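PDB 5DNX: imidazoleglycerol-phosphate dehydratase from Pyrococcus furiosus, which catalyses the dehydration of D-erythro-1-(imidazol-4-yl)glycerol 3-phosphate to 3-(imidazol-4-yl)-2-oxopropyl phosphate, the sixth step of histidine biosynthesis. Local coordinates for residues E72-F77 and V93-R98; L31-F36 and A151-G156; L54-G59 and L119-W124. All coordinates share one frame; numbering follows the deposited sequence.

Overall arrangement
All three contacts are buried, but they lie in different parts of the fold. Interactions 2 and 3 are both near-parallel helix pairs in the middle of the chain, built alike: a glycine brings two backbones close, and a phenylalanine packs beside the glycine. They touch each other through Phe152, whose ring meets Phe122, Leu119 and Trp55. Interaction 1 sits about 18 Å and 20 Å, centre to centre, from interactions 2 and 3, at the end of a sheet, and is mainly polar. Each contact also sends a charged side chain to a bound inhibitor or metal: arginines and a lysine to phosphonates in interactions 1 and 2, two glutamates to manganese in interaction 3.

Interaction 1: residues E72-F77 and V93-R98; sequences EKFTRF and VDISNR. With 5LD ([(2R)-2-hydroxy-3-(1H-1,2,4-triazol-1-yl)propyl]phosphonic acid), chain H.
Arg76 grips Asp94 side-on in a salt bridge, with NE 2.5 Å from OD1 and NH2 3.0 Å from OD2, where it meets the syn lone pair. NE points at its partner nearly within the guanidinium plane, but the carboxylate plane is turned 40° against it. An extended chain, with CG anti to the backbone N (chi1 177°), carries the guanidinium past Asp94 to the ligand.

There the phosphonate of 5LD takes over. Arg76 NH1, which also donates to Glu170 O, gives a hydrogen bond to O10 at 2.8 Å, and Arg98 NH1 one to O12 at 2.7 Å. The NH2 groups of both arginines converge on O11, so the anion holds the two guanidiniums together. NE and NH2 of Arg76 thus hold Asp94, while NH1 and NH2 face the phosphonate. Asp85 of a second subunit forms a salt bridge with Arg98 NE.

Backbone bonding is simpler: Ile95 N donates to Arg76 O at 2.8 Å. Next to it, Phe77 and Asp94 form an antiparallel non-hydrogen-bonded pair. Ser96 OG, also bonded to Thr133, accepts from Arg98 N in an ST turn.

The aromatic rings pack round this polar core. Phe77 lays CZ over one face of the Arg76 guanidinium, 3.5 Å above its plane and offset toward the rim, and brings CE1 to 3.4 Å from Asp94 CG. Phe74 turns its ring edge to Ile95 O and makes an apolar contact with Ile95 CG2 through CE1 at 3.7 Å.

Ser171 and Lys173, with Lys153 of the second subunit, complete this phosphonate-binding pocket at a subunit interface, which probably receives the substrate's phosphate.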
loop_
_atom_site.group_PDB
_atom_site.type_symbol
_atom_site.label_atom_id
_atom_site.label_comp_id
_atom_site.label_asym_id
_atom_site.label_seq_id
_atom_site.Cartn_x
_atom_site.Cartn_y
_atom_site.Cartn_z
ATOM N N GLU A 72 -41.335 36.236 23.713
ATOM C CA GLU A 72 -41.647 36.503 22.320
ATOM C C GLU A 72 -40.367 36.798 21.525
ATOM O O GLU A 72 -40.176 36.277 20.436
ATOM C CB GLU A 72 -42.600 37.686 22.224
ATOM C CG GLU A 72 -43.106 37.933 20.817
ATOM C CD GLU A 72 -44.069 39.100 20.743
ATOM O OE1 GLU A 72 -43.915 39.902 19.807
ATOM O OE2 GLU A 72 -44.969 39.223 21.608
ATOM N N LYS A 73 -39.506 37.631 22.089
ATOM C CA LYS A 73 -38.227 37.986 21.474
ATOM C C LYS A 73 -37.151 37.333 22.326
ATOM O O LYS A 73 -37.022 37.630 23.516
ATOM C CB LYS A 73 -38.055 39.503 21.420
ATOM C CG LYS A 73 -39.001 40.176 20.436
ATOM C CD LYS A 73 -38.906 41.693 20.589
ATOM C CE LYS A 73 -40.150 42.398 20.090
ATOM N NZ LYS A 73 -40.066 43.845 20.392
ATOM N N PHE A 74 -36.366 36.445 21.715
ATOM C CA PHE A 74 -35.390 35.666 22.465
ATOM C C PHE A 74 -34.065 35.730 21.749
ATOM O O PHE A 74 -33.983 36.077 20.565
ATOM C CB PHE A 74 -35.856 34.211 22.673
ATOM C CG PHE A 74 -36.314 33.555 21.416
ATOM C CD1 PHE A 74 -35.429 32.825 20.628
ATOM C CD2 PHE A 74 -37.623 33.724 20.969
ATOM C CE1 PHE A 74 -35.871 32.231 19.432
ATOM C CE2 PHE A 74 -38.059 33.148 19.781
ATOM C CZ PHE A 74 -37.169 32.410 19.006
ATOM N N THR A 75 -33.038 35.396 22.510
ATOM C CA THR A 75 -31.633 35.594 22.140
ATOM C C THR A 75 -31.226 34.694 20.963
ATOM O O THR A 75 -30.336 35.039 20.190
ATOM C CB THR A 75 -30.752 35.392 23.396
ATOM O OG1 THR A 75 -30.944 36.522 24.258
ATOM C CG2 THR A 75 -29.275 35.339 23.073
ATOM N N ARG A 76 -31.884 33.552 20.874
ATOM C CA ARG A 76 -31.808 32.572 19.742
ATOM C C ARG A 76 -30.569 31.674 19.756
ATOM O O ARG A 76 -30.690 30.450 19.593
ATOM C CB ARG A 76 -31.904 33.259 18.361
ATOM C CG ARG A 76 -31.763 32.314 17.196
ATOM C CD ARG A 76 -31.828 33.078 15.877
ATOM N NE ARG A 76 -31.592 32.166 14.764
ATOM C CZ ARG A 76 -31.525 32.515 13.483
ATOM N NH1 ARG A 76 -31.707 33.777 13.096
ATOM N NH2 ARG A 76 -31.263 31.577 12.588
ATOM N N PHE A 77 -29.396 32.294 19.875
ATOM C CA PHE A 77 -28.119 31.581 19.823
ATOM C C PHE A 77 -27.580 31.340 21.222
ATOM O O PHE A 77 -27.622 32.226 22.097
ATOM C CB PHE A 77 -27.120 32.383 19.018
ATOM C CG PHE A 77 -27.475 32.492 17.571
ATOM C CD1 PHE A 77 -27.287 31.416 16.735
ATOM C CD2 PHE A 77 -28.039 33.650 17.050
ATOM C CE1 PHE A 77 -27.589 31.497 15.381
ATOM C CE2 PHE A 77 -28.364 33.730 15.700
ATOM C CZ PHE A 77 -28.142 32.652 14.867
ATOM N N VAL A 93 -26.334 25.849 19.802
ATOM C CA VAL A 93 -27.777 25.859 19.587
ATOM C C VAL A 93 -28.175 27.134 18.860
ATOM O O VAL A 93 -27.674 28.221 19.162
ATOM C CB VAL A 93 -28.539 25.756 20.928
ATOM C CG1 VAL A 93 -30.035 25.990 20.743
ATOM C CG2 VAL A 93 -28.271 24.415 21.603
ATOM N N ASP A 94 -29.100 26.973 17.911
ATOM C CA ASP A 94 -29.766 28.089 17.252
ATOM C C ASP A 94 -31.243 27.771 17.284
ATOM O O ASP A 94 -31.686 26.832 16.605
ATOM C CB ASP A 94 -29.248 28.229 15.822
ATOM C CG ASP A 94 -30.046 29.187 14.983
ATOM O OD1 ASP A 94 -31.004 29.811 15.508
ATOM O OD2 ASP A 94 -29.733 29.306 13.777
ATOM N N ILE A 95 -32.015 28.534 18.056
ATOM C CA ILE A 95 -33.463 28.358 18.069
ATOM C C ILE A 95 -34.043 28.993 16.782
ATOM O O ILE A 95 -34.606 30.082 16.768
ATOM C CB ILE A 95 -34.109 28.866 19.374
ATOM C CG1 ILE A 95 -33.451 28.199 20.605
ATOM C CG2 ILE A 95 -35.608 28.578 19.352
ATOM C CD1 ILE A 95 -33.916 28.796 21.930
ATOM N N SER A 96 -33.884 28.242 15.707
ATOM C CA SER A 96 -34.005 28.701 14.329
ATOM C C SER A 96 -35.359 28.483 13.689
ATOM O O SER A 96 -35.588 28.978 12.597
ATOM C CB SER A 96 -33.002 27.878 13.498
ATOM O OG SER A 96 -33.310 26.492 13.675
ATOM N N ASN A 97 -36.209 27.676 14.324
ATOM C CA ASN A 97 -37.374 27.111 13.681
ATOM C C ASN A 97 -37.044 26.186 12.490
ATOM O O ASN A 97 -37.879 25.958 11.621
ATOM C CB ASN A 97 -38.357 28.221 13.276
ATOM C CG ASN A 97 -39.777 27.727 13.197
ATOM O OD1 ASN A 97 -40.163 26.820 13.911
ATOM N ND2 ASN A 97 -40.556 28.295 12.286
ATOM N N ARG A 98 -35.829 25.642 12.454
ATOM C CA ARG A 98 -35.419 24.691 11.431
ATOM C C ARG A 98 -34.874 23.439 12.115
ATOM O O ARG A 98 -33.680 23.351 12.320
ATOM C CB ARG A 98 -34.324 25.295 10.546
ATOM C CG ARG A 98 -34.816 26.394 9.629
ATOM C CD ARG A 98 -33.721 26.844 8.662
ATOM N NE ARG A 98 -32.560 27.490 9.307
ATOM C CZ ARG A 98 -32.323 28.810 9.346
ATOM N NH1 ARG A 98 -33.176 29.685 8.801
ATOM N NH2 ARG A 98 -31.214 29.247 9.903
HETATM O O10 5LD H . -32.028 34.278 10.366
HETATM P P9 5LD H . -31.827 33.215 9.301
HETATM O O11 5LD H . -30.641 32.303 9.641
HETATM O O12 5LD H . -33.100 32.404 9.096
HETATM C C8 5LD H . -31.398 34.101 7.800
HETATM C C7 5LD H . -30.802 33.262 6.654
HETATM O O13 5LD H . -30.425 34.106 5.569
HETATM C C6 5LD H . -31.810 32.295 6.046
HETATM N N2 5LD H . -31.191 31.177 5.324
HETATM N N1 5LD H . -30.191 31.447 4.376
HETATM C C5 5LD H . -29.873 30.212 3.899
HETATM N N4 5LD H . -30.589 29.261 4.543
HETATM C C3 5LD H . -31.429 29.887 5.411
#

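Interaction 2: residues L31-F36 and A151-G156; sequences LTAFAF and AFKGLG. With 5LD ([(2R)-2-hydroxy-3-(1H-1,2,4-triazol-1-yl)propyl]phosphonic acid), chain F.
At the edge of the Phe34 ring, in its plane, lies Leu155 CB, 3.8 Å from CD1, and the carbonyl oxygen of Phe152 also sits near that plane. Phe34 reaches across because its CG is anti to the backbone N (chi1 174°), which sends the ring over the neighbouring helix to the Gly156 backbone; CD1 comes within 3.5 Å of Gly156 N. The Phe152 ring in turn has Phe34 CB at its edge, 4.2 Å from CD1. More loosely, its CE1 approaches Leu31 CD2 at 4.5 Å. Leu62 and Leu66 of helix 51-69 pack against Phe34 as well.

Segments 31-36 and 151-156, parts of helices 25-38 and 144-162, run nearly parallel and cross at -27°, their axes approaching to 7.2 Å, which is close for a helix pair. As in other members of the imidazoleglycerol-phosphate dehydratase family, the four helices of the chain form a layer sandwiched between two four-stranded mixed sheets. Gly156, with no side chain, is what allows the close approach: its CA comes to 3.5 Å from Phe34 O, a CA-H...O contact between the backbones.

On the far side of the interface Lys153 starts out over Ala33, its CG 4.1 Å from Ala33 CB. Beyond CG the chain is extended, and it leaves the helix pair to donate from NZ to O10 of the 5LD phosphonate at 2.8 Å. Arg76, Arg98, Ser171 and Lys173 of a fourth subunit bind the same inhibitor.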
loop_
_atom_site.group_PDB
_atom_site.type_symbol
_atom_site.label_atom_id
_atom_site.label_comp_id
_atom_site.label_asym_id
_atom_site.label_seq_id
_atom_site.Cartn_x
_atom_site.Cartn_y
_atom_site.Cartn_z
ATOM N N LEU A 31 -31.058 14.634 32.920
ATOM C CA LEU A 31 -32.014 15.734 32.977
ATOM C C LEU A 31 -31.755 16.639 34.163
ATOM O O LEU A 31 -32.025 17.827 34.095
ATOM C CB LEU A 31 -33.447 15.240 33.016
ATOM C CG LEU A 31 -33.937 14.550 31.755
ATOM C CD1 LEU A 31 -35.298 13.901 31.984
ATOM C CD2 LEU A 31 -33.976 15.455 30.532
ATOM N N THR A 32 -31.289 16.068 35.261
ATOM C CA THR A 32 -30.930 16.855 36.432
ATOM C C THR A 32 -29.785 17.798 36.061
ATOM O O THR A 32 -29.855 18.985 36.364
ATOM C CB THR A 32 -30.594 15.934 37.628
ATOM O OG1 THR A 32 -31.771 15.185 37.983
ATOM C CG2 THR A 32 -30.073 16.717 38.842
ATOM N N ALA A 33 -28.786 17.293 35.345
ATOM C CA ALA A 33 -27.674 18.122 34.844
ATOM C C ALA A 33 -28.181 19.208 33.899
ATOM O O ALA A 33 -27.807 20.377 33.993
ATOM C CB ALA A 33 -26.621 17.252 34.168
ATOM N N PHE A 34 -29.058 18.821 32.992
ATOM C CA PHE A 34 -29.603 19.767 32.031
ATOM C C PHE A 34 -30.307 20.924 32.746
ATOM O O PHE A 34 -30.040 22.093 32.460
ATOM C CB PHE A 34 -30.584 19.043 31.098
ATOM C CG PHE A 34 -31.292 19.964 30.164
ATOM C CD1 PHE A 34 -30.678 20.395 29.007
ATOM C CD2 PHE A 34 -32.548 20.463 30.477
ATOM C CE1 PHE A 34 -31.317 21.282 28.156
ATOM C CE2 PHE A 34 -33.193 21.347 29.632
ATOM C CZ PHE A 34 -32.575 21.765 28.473
ATOM N N ALA A 35 -31.237 20.586 33.636
ATOM C CA ALA A 35 -32.032 21.607 34.363
ATOM C C ALA A 35 -31.144 22.478 35.233
ATOM O O ALA A 35 -31.328 23.684 35.276
ATOM C CB ALA A 35 -33.093 20.955 35.231
ATOM N N PHE A 36 -30.151 21.859 35.875
ATOM C CA PHE A 36 -29.222 22.591 36.726
ATOM C C PHE A 36 -28.470 23.670 35.960
ATOM O O PHE A 36 -28.379 24.810 36.416
ATOM C CB PHE A 36 -28.230 21.632 37.387
ATOM C CG PHE A 36 -27.424 22.263 38.468
ATOM C CD1 PHE A 36 -27.941 22.372 39.760
ATOM C CD2 PHE A 36 -26.154 22.780 38.202
ATOM C CE1 PHE A 36 -27.191 22.966 40.760
ATOM C CE2 PHE A 36 -25.408 23.404 39.206
ATOM C CZ PHE A 36 -25.924 23.477 40.484
ATOM N N ALA A 151 -22.443 16.619 27.337
ATOM C CA ALA A 151 -23.435 17.056 26.368
ATOM C C ALA A 151 -24.704 17.616 27.062
ATOM O O ALA A 151 -25.207 18.658 26.655
ATOM C CB ALA A 151 -23.776 15.937 25.411
ATOM N N PHE A 152 -25.220 16.937 28.086
ATOM C CA PHE A 152 -26.406 17.451 28.798
ATOM C C PHE A 152 -26.120 18.731 29.599
ATOM O O PHE A 152 -26.935 19.657 29.582
ATOM C CB PHE A 152 -27.036 16.387 29.701
ATOM C CG PHE A 152 -27.937 15.421 28.979
ATOM C CD1 PHE A 152 -29.311 15.646 28.931
ATOM C CD2 PHE A 152 -27.424 14.292 28.346
ATOM C CE1 PHE A 152 -30.159 14.761 28.283
ATOM C CE2 PHE A 152 -28.274 13.373 27.711
ATOM C CZ PHE A 152 -29.635 13.625 27.662
ATOM N N LYS A 153 -24.975 18.792 30.267
ATOM C CA LYS A 153 -24.535 20.018 30.937
ATOM C C LYS A 153 -24.444 21.157 29.918
ATOM O O LYS A 153 -24.914 22.285 30.169
ATOM C CB LYS A 153 -23.172 19.822 31.597
ATOM C CG LYS A 153 -23.138 18.948 32.842
ATOM C CD LYS A 153 -21.675 18.754 33.286
ATOM C CE LYS A 153 -21.568 18.162 34.692
ATOM N NZ LYS A 153 -20.184 17.703 35.015
ATOM N N GLY A 154 -23.857 20.855 28.761
ATOM C CA GLY A 154 -23.648 21.867 27.726
ATOM C C GLY A 154 -24.930 22.360 27.083
ATOM O O GLY A 154 -25.088 23.542 26.792
ATOM N N LEU A 155 -25.867 21.443 26.894
ATOM C CA LEU A 155 -27.200 21.799 26.435
ATOM C C LEU A 155 -27.898 22.739 27.413
ATOM O O LEU A 155 -28.507 23.724 26.989
ATOM C CB LEU A 155 -28.052 20.574 26.198
ATOM C CG LEU A 155 -27.902 19.864 24.854
ATOM C CD1 LEU A 155 -28.534 18.464 24.916
ATOM C CD2 LEU A 155 -28.504 20.713 23.753
ATOM N N GLY A 156 -27.820 22.447 28.704
ATOM C CA GLY A 156 -28.378 23.351 29.703
ATOM C C GLY A 156 -27.778 24.746 29.619
ATOM O O GLY A 156 -28.495 25.749 29.553
HETATM O O10 5LD F . -19.396 16.985 37.555
HETATM P P9 5LD F . -20.076 16.888 38.928
HETATM O O11 5LD F . -19.100 16.397 39.972
HETATM O O12 5LD F . -20.755 18.168 39.331
HETATM C C8 5LD F . -21.427 15.675 38.799
HETATM C C7 5LD F . -21.147 14.352 38.069
HETATM O O13 5LD F . -22.384 13.626 37.914
HETATM C C6 5LD F . -20.193 13.450 38.845
HETATM N N2 5LD F . -19.515 12.477 37.981
HETATM N N1 5LD F . -20.270 11.710 37.098
HETATM C C5 5LD F . -19.371 10.943 36.478
HETATM N N4 5LD F . -18.121 11.196 36.939
HETATM C C3 5LD F . -18.244 12.145 37.905
#

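Interaction 3: residues L54-G59 and L119-W124; sequences LWEDIG and LKEFVW. With MN (manganese (II) ion), chain D; 5LD ([(2R)-2-hydroxy-3-(1H-1,2,4-triazol-1-yl)propyl]phosphonic acid), chain B.
Leu119 meets the indole of Trp55 through its backbone, with N 4.1 Å from CE3; Trp55 NE1 is occupied by Asp24. Two residues on, Glu121 points toward the other helix and bends at CG (chi2 -56°), which swings its OE1 onto the manganese at 2.2 Å. Glu56 comes alongside, reaching the same ion with OE1 through an extended chain. The two OE1 atoms lie only 3.0 Å apart because they share the metal, and the carboxylate planes stand 78° to each other.

This is a dehydratase active-site metal, held between chains: His52 of this chain, His146 of a fifth subunit, N4 of the triazole of 5LD at 2.3 Å and a water complete six ligands. That water also donates to Glu56 OE2.

Phe122 then packs against Trp55, Ile58 and Gly59. Its CB sits at the edge of the Trp55 ring, 4.0 Å from CE3, the two side chains crossing at about a right angle, while the rim of its own ring meets Ile58 CG2. Segments 54-59 and 119-124 cross at -23°, with axes approaching to 7.0 Å. Gly59, lacking a side chain, lets the Phe122 carbonyl oxygen come to 3.6 Å from its CA.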
loop_
_atom_site.group_PDB
_atom_site.type_symbol
_atom_site.label_atom_id
_atom_site.label_comp_id
_atom_site.label_asym_id
_atom_site.label_seq_id
_atom_site.Cartn_x
_atom_site.Cartn_y
_atom_site.Cartn_z
ATOM N N LEU A 54 -38.883 6.651 25.560
ATOM C CA LEU A 54 -38.738 7.615 26.661
ATOM C C LEU A 54 -37.779 8.766 26.324
ATOM O O LEU A 54 -38.116 9.937 26.470
ATOM C CB LEU A 54 -38.248 6.920 27.924
ATOM C CG LEU A 54 -37.912 7.834 29.116
ATOM C CD1 LEU A 54 -39.181 8.471 29.671
ATOM C CD2 LEU A 54 -37.146 7.051 30.172
ATOM N N TRP A 55 -36.560 8.437 25.913
ATOM C CA TRP A 55 -35.553 9.460 25.609
ATOM C C TRP A 55 -36.018 10.411 24.507
ATOM O O TRP A 55 -35.937 11.628 24.644
ATOM C CB TRP A 55 -34.181 8.843 25.294
ATOM C CG TRP A 55 -33.442 8.309 26.525
ATOM C CD1 TRP A 55 -33.872 7.345 27.410
ATOM C CD2 TRP A 55 -32.171 8.746 27.008
ATOM N NE1 TRP A 55 -32.935 7.147 28.383
ATOM C CE2 TRP A 55 -31.887 8.008 28.173
ATOM C CE3 TRP A 55 -31.229 9.685 26.554
ATOM C CZ2 TRP A 55 -30.685 8.162 28.884
ATOM C CZ3 TRP A 55 -30.061 9.856 27.275
ATOM C CH2 TRP A 55 -29.806 9.104 28.437
ATOM N N GLU A 56 -36.537 9.848 23.429
ATOM C CA GLU A 56 -37.090 10.630 22.351
ATOM C C GLU A 56 -38.260 11.518 22.804
ATOM O O GLU A 56 -38.292 12.700 22.503
ATOM C CB GLU A 56 -37.580 9.686 21.264
ATOM C CG GLU A 56 -38.251 10.409 20.124
ATOM C CD GLU A 56 -38.278 9.609 18.854
ATOM O OE1 GLU A 56 -37.699 8.514 18.826
ATOM O OE2 GLU A 56 -38.880 10.104 17.899
ATOM N N ASP A 57 -39.228 10.920 23.497
ATOM C CA ASP A 57 -40.446 11.645 23.854
ATOM C C ASP A 57 -40.212 12.694 24.947
ATOM O O ASP A 57 -40.871 13.732 24.949
ATOM C CB ASP A 57 -41.564 10.693 24.214
ATOM C CG ASP A 57 -42.046 9.857 23.016
ATOM O OD1 ASP A 57 -41.574 10.074 21.862
ATOM O OD2 ASP A 57 -42.896 8.967 23.239
ATOM N N ILE A 58 -39.253 12.426 25.833
ATOM C CA ILE A 58 -38.744 13.422 26.764
ATOM C C ILE A 58 -38.127 14.599 26.019
ATOM O O ILE A 58 -38.413 15.751 26.327
ATOM C CB ILE A 58 -37.738 12.796 27.756
ATOM C CG1 ILE A 58 -38.482 11.950 28.807
ATOM C CG2 ILE A 58 -36.874 13.851 28.428
ATOM C CD1 ILE A 58 -39.140 12.747 29.909
ATOM N N GLY A 59 -37.294 14.329 25.024
ATOM C CA GLY A 59 -36.766 15.402 24.174
ATOM C C GLY A 59 -37.849 16.242 23.530
ATOM O O GLY A 59 -37.819 17.472 23.598
ATOM N N LEU A 119 -28.838 9.103 23.309
ATOM C CA LEU A 119 -28.444 10.519 23.243
ATOM C C LEU A 119 -28.951 11.167 21.976
ATOM O O LEU A 119 -29.551 12.235 22.025
ATOM C CB LEU A 119 -26.936 10.694 23.331
ATOM C CG LEU A 119 -26.403 12.105 23.103
ATOM C CD1 LEU A 119 -26.876 13.048 24.189
ATOM C CD2 LEU A 119 -24.881 12.060 23.013
ATOM N N LYS A 120 -28.724 10.512 20.843
ATOM C CA LYS A 120 -29.173 11.075 19.564
ATOM C C LYS A 120 -30.668 11.257 19.517
ATOM O O LYS A 120 -31.166 12.264 18.997
ATOM C CB LYS A 120 -28.707 10.213 18.401
ATOM C CG LYS A 120 -27.233 10.420 18.071
ATOM C CD LYS A 120 -26.876 9.586 16.808
ATOM C CE LYS A 120 -25.439 9.738 16.350
ATOM N NZ LYS A 120 -25.132 8.714 15.302
ATOM N N GLU A 121 -31.397 10.275 20.022
ATOM C CA GLU A 121 -32.842 10.370 19.975
ATOM C C GLU A 121 -33.417 11.445 20.900
ATOM O O GLU A 121 -34.397 12.082 20.539
ATOM C CB GLU A 121 -33.472 9.016 20.194
ATOM C CG GLU A 121 -33.255 8.119 18.956
ATOM C CD GLU A 121 -33.776 8.725 17.664
ATOM O OE1 GLU A 121 -35.021 8.750 17.421
ATOM O OE2 GLU A 121 -32.908 9.202 16.886
ATOM N N PHE A 122 -32.791 11.661 22.047
ATOM C CA PHE A 122 -33.166 12.778 22.898
ATOM C C PHE A 122 -32.911 14.083 22.184
ATOM O O PHE A 122 -33.768 14.950 22.176
ATOM C CB PHE A 122 -32.420 12.746 24.244
ATOM C CG PHE A 122 -32.557 14.033 25.023
ATOM C CD1 PHE A 122 -33.669 14.283 25.797
ATOM C CD2 PHE A 122 -31.573 15.005 24.951
ATOM C CE1 PHE A 122 -33.824 15.494 26.479
ATOM C CE2 PHE A 122 -31.719 16.195 25.634
ATOM C CZ PHE A 122 -32.842 16.450 26.388
ATOM N N VAL A 123 -31.731 14.222 21.581
ATOM C CA VAL A 123 -31.367 15.487 20.945
ATOM C C VAL A 123 -32.242 15.778 19.736
ATOM O O VAL A 123 -32.683 16.926 19.549
ATOM C CB VAL A 123 -29.868 15.568 20.599
ATOM C CG1 VAL A 123 -29.563 16.844 19.842
ATOM C CG2 VAL A 123 -29.042 15.506 21.882
ATOM N N TRP A 124 -32.480 14.765 18.906
ATOM C CA TRP A 124 -33.410 14.958 17.799
ATOM C C TRP A 124 -34.803 15.289 18.271
ATOM O O TRP A 124 -35.482 16.126 17.650
ATOM C CB TRP A 124 -33.472 13.756 16.860
ATOM C CG TRP A 124 -32.638 13.846 15.690
ATOM C CD1 TRP A 124 -31.526 13.066 15.421
ATOM C CD2 TRP A 124 -32.785 14.728 14.573
ATOM N NE1 TRP A 124 -30.988 13.427 14.211
ATOM C CE2 TRP A 124 -31.746 14.420 13.659
ATOM C CE3 TRP A 124 -33.703 15.712 14.235
ATOM C CZ2 TRP A 124 -31.595 15.092 12.454
ATOM C CZ3 TRP A 124 -33.552 16.380 13.025
ATOM C CH2 TRP A 124 -32.519 16.046 12.155
HETATM MN MN MN D . -36.630 7.310 17.345
HETATM O O10 5LD B . -43.111 5.356 13.706
HETATM P P9 5LD B . -44.217 5.561 14.751
HETATM O O11 5LD B . -44.131 6.944 15.353
HETATM O O12 5LD B . -45.587 5.251 14.213
HETATM C C8 5LD B . -43.963 4.345 16.081
HETATM C C7 5LD B . -42.536 4.140 16.613
HETATM O O13 5LD B . -42.524 3.015 17.516
HETATM C C6 5LD B . -42.029 5.347 17.397
HETATM N N2 5LD B . -40.563 5.404 17.450
HETATM N N1 5LD B . -39.853 4.267 17.829
HETATM C C5 5LD B . -38.574 4.648 17.778
HETATM N N4 5LD B . -38.472 5.946 17.400
HETATM C C3 5LD B . -39.740 6.406 17.229
HETATM O O HOH W 1 -37.818 8.623 15.966
#